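Local coordinates for protein MGS-M5 (Unidentified, PDB 4Q3N) that is probably an L-lactate dehydrogenase, interconverting lactate and pyruvate with a nicotinamide cofactor bound in its Rossmann-fold domain, at residues K5-G10 and G73-T78. Residues are numbered along the deposited sequence; the frame is centred on the assembly and turned at random.
Sequences KVVVVG and GLVVIT
V6 meets L74 and V76 on one face of two parallel neighbours, strands 5-9 and 74-77, at the centre of the Rossmann sheet. Its two methyls divide the work: CG2, beside the backbone N, lies alongside L74 and touches its CD2 at 4.1 Å, while CG1, anti to the N (chi1 171°), reaches forward and crosses V76 at a slant, 4.0 Å from its CG2. Y18 of helix 13-25 and F246 of helix 232-246 pack against this face, where L74, longer than a valine, extends toward the second helix. An alanine at V6 would probably leave L74 CD2 and V76 CG2 without the methyls that pack on them and open a gap beneath Y18 and F246. On the reverse face V9 CG2 leans back obliquely to V75 CG1 at 3.6 Å, while V75 CG2 faces CB of V7, its register partner. Branched valines suit both faces, each filling space above extended backbone and presenting methyls in two directions. Between the faces, V7 N–L74 O, V76 N–V7 O and V9 N–V76 O bonds hold the register, the last nearly straight (178°); G73 N–K5 O and T78 N–V9 O close the ends. G10, first glycine of a probable dinucleotide-binding GxGxxG turn, must lack a side chain: a CB would strike T78 OG1 and jam against V9 O at these backbone angles. That hydroxyl lies 2.9 Å from G10 O and 3.1 Å from V9 O.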
ATOM      1  N   LYS A   5      18.210   4.368  -3.839  1.00 25.47           N
ATOM      2  CA  LYS A   5      18.469   5.812  -3.837  1.00 24.42           C
ATOM      3  C   LYS A   5      18.252   6.441  -5.195  1.00 22.85           C
ATOM      4  O   LYS A   5      18.820   5.978  -6.199  1.00 23.78           O
ATOM      5  CB  LYS A   5      19.926   6.063  -3.417  1.00 26.48           C
ATOM      6  CG  LYS A   5      20.256   7.554  -3.270  1.00 26.97           C
ATOM      7  CD  LYS A   5      21.700   7.568  -2.768  1.00 31.72           C
ATOM      8  CE  LYS A   5      22.248   8.990  -2.771  1.00 32.57           C
ATOM      9  NZ  LYS A   5      23.667   9.018  -2.212  1.00 35.74           N
ATOM     10  N   VAL A   6      17.467   7.506  -5.210  1.00 23.96           N
ATOM     11  CA  VAL A   6      17.203   8.240  -6.427  1.00 23.06           C
ATOM     12  C   VAL A   6      17.675   9.679  -6.250  1.00 24.38           C
ATOM     13  O   VAL A   6      17.468  10.273  -5.191  1.00 25.67           O
ATOM     14  CB  VAL A   6      15.698   8.228  -6.773  1.00 21.89           C
ATOM     15  CG1 VAL A   6      15.413   9.201  -7.944  1.00 21.22           C
ATOM     16  CG2 VAL A   6      15.236   6.784  -7.105  1.00 20.29           C
ATOM     17  N   VAL A   7      18.326  10.231  -7.280  1.00 23.79           N
ATOM     18  CA  VAL A   7      18.652  11.649  -7.275  1.00 21.81           C
ATOM     19  C   VAL A   7      17.750  12.339  -8.324  1.00 23.54           C
ATOM     20  O   VAL A   7      17.583  11.828  -9.450  1.00 25.25           O
ATOM     21  CB  VAL A   7      20.174  11.884  -7.612  1.00 21.87           C
ATOM     22  CG1 VAL A   7      20.458  13.418  -7.760  1.00 21.21           C
ATOM     23  CG2 VAL A   7      21.065  11.210  -6.560  1.00 23.19           C
ATOM     24  N   VAL A   8      17.126  13.448  -7.934  1.00 21.18           N
ATOM     25  CA  VAL A   8      16.322  14.253  -8.842  1.00 23.16           C
ATOM     26  C   VAL A   8      17.097  15.553  -9.227  1.00 23.59           C
ATOM     27  O   VAL A   8      17.449  16.349  -8.356  1.00 25.15           O
ATOM     28  CB  VAL A   8      14.965  14.632  -8.222  1.00 23.39           C
ATOM     29  CG1 VAL A   8      14.148  15.541  -9.238  1.00 25.91           C
ATOM     30  CG2 VAL A   8      14.181  13.349  -7.857  1.00 24.32           C
ATOM     31  N   VAL A   9      17.379  15.758 -10.510  1.00 22.49           N
ATOM     32  CA  VAL A   9      18.115  16.973 -10.911  1.00 22.73           C
ATOM     33  C   VAL A   9      17.089  17.953 -11.505  1.00 25.83           C
ATOM     34  O   VAL A   9      16.507  17.687 -12.564  1.00 26.15           O
ATOM     35  CB  VAL A   9      19.245  16.687 -11.956  1.00 25.51           C
ATOM     36  CG1 VAL A   9      19.967  18.048 -12.374  1.00 27.72           C
ATOM     37  CG2 VAL A   9      20.190  15.645 -11.431  1.00 26.77           C
ATOM     38  N   GLY A  10      16.889  19.075 -10.828  1.00 25.40           N
ATOM     39  CA  GLY A  10      15.988  20.143 -11.288  1.00 26.97           C
ATOM     40  C   GLY A  10      14.777  20.045 -10.399  1.00 27.86           C
ATOM     41  O   GLY A  10      14.066  19.038 -10.432  1.00 27.88           O
ATOM     42  N   GLY A  73      21.111   4.754  -7.506  1.00 27.43           N
ATOM     43  CA  GLY A  73      20.749   3.711  -8.453  1.00 26.79           C
ATOM     44  C   GLY A  73      20.147   4.369  -9.706  1.00 25.23           C
ATOM     45  O   GLY A  73      20.219   3.832 -10.809  1.00 24.94           O
ATOM     46  N   LEU A  74      19.579   5.549  -9.535  1.00 22.99           N
ATOM     47  CA  LEU A  74      18.851   6.205 -10.646  1.00 22.47           C
ATOM     48  C   LEU A  74      18.998   7.711 -10.535  1.00 22.61           C
ATOM     49  O   LEU A  74      18.852   8.267  -9.446  1.00 23.09           O
ATOM     50  CB  LEU A  74      17.336   5.852 -10.599  1.00 21.31           C
ATOM     51  CG  LEU A  74      16.420   6.504 -11.645  1.00 22.00           C
ATOM     52  CD1 LEU A  74      16.675   5.860 -13.015  1.00 22.01           C
ATOM     53  CD2 LEU A  74      14.906   6.330 -11.209  1.00 22.68           C
ATOM     54  N   VAL A  75      19.294   8.387 -11.641  1.00 22.08           N
ATOM     55  CA  VAL A  75      19.234   9.863 -11.593  1.00 21.40           C
ATOM     56  C   VAL A  75      18.189  10.271 -12.596  1.00 23.11           C
ATOM     57  O   VAL A  75      18.243   9.832 -13.765  1.00 24.60           O
ATOM     58  CB  VAL A  75      20.597  10.521 -11.930  1.00 25.07           C
ATOM     59  CG1 VAL A  75      20.438  12.052 -11.953  1.00 23.66           C
ATOM     60  CG2 VAL A  75      21.694  10.064 -10.917  1.00 24.49           C
ATOM     61  N   VAL A  76      17.252  11.097 -12.147  1.00 21.23           N
ATOM     62  CA  VAL A  76      16.173  11.565 -13.003  1.00 21.07           C
ATOM     63  C   VAL A  76      16.427  13.017 -13.357  1.00 23.68           C
ATOM     64  O   VAL A  76      16.487  13.871 -12.474  1.00 22.97           O
ATOM     65  CB  VAL A  76      14.816  11.430 -12.321  1.00 19.14           C
ATOM     66  CG1 VAL A  76      13.637  11.862 -13.280  1.00 19.82           C
ATOM     67  CG2 VAL A  76      14.621   9.908 -11.832  1.00 21.90           C
ATOM     68  N   ILE A  77      16.596  13.294 -14.641  1.00 24.68           N
ATOM     69  CA  ILE A  77      16.939  14.657 -15.070  1.00 25.87           C
ATOM     70  C   ILE A  77      15.708  15.397 -15.594  1.00 26.75           C
ATOM     71  O   ILE A  77      15.060  14.952 -16.543  1.00 27.67           O
ATOM     72  CB  ILE A  77      18.020  14.646 -16.169  1.00 27.85           C
ATOM     73  CG1 ILE A  77      19.255  13.855 -15.678  1.00 27.66           C
ATOM     74  CG2 ILE A  77      18.340  16.109 -16.634  1.00 27.87           C
ATOM     75  CD1 ILE A  77      20.261  13.537 -16.787  1.00 30.52           C
ATOM     76  N   THR A  78      15.394  16.517 -14.963  1.00 27.15           N
ATOM     77  CA  THR A  78      14.225  17.339 -15.366  1.00 29.52           C
ATOM     78  C   THR A  78      14.686  18.767 -15.758  1.00 31.68           C
ATOM     79  O   THR A  78      13.888  19.587 -16.149  1.00 33.04           O
ATOM     80  CB  THR A  78      13.179  17.427 -14.227  1.00 32.50           C
ATOM     81  OG1 THR A  78      13.607  18.416 -13.269  1.00 35.72           O
ATOM     82  CG2 THR A  78      12.990  16.055 -13.529  1.00 24.44           C
TER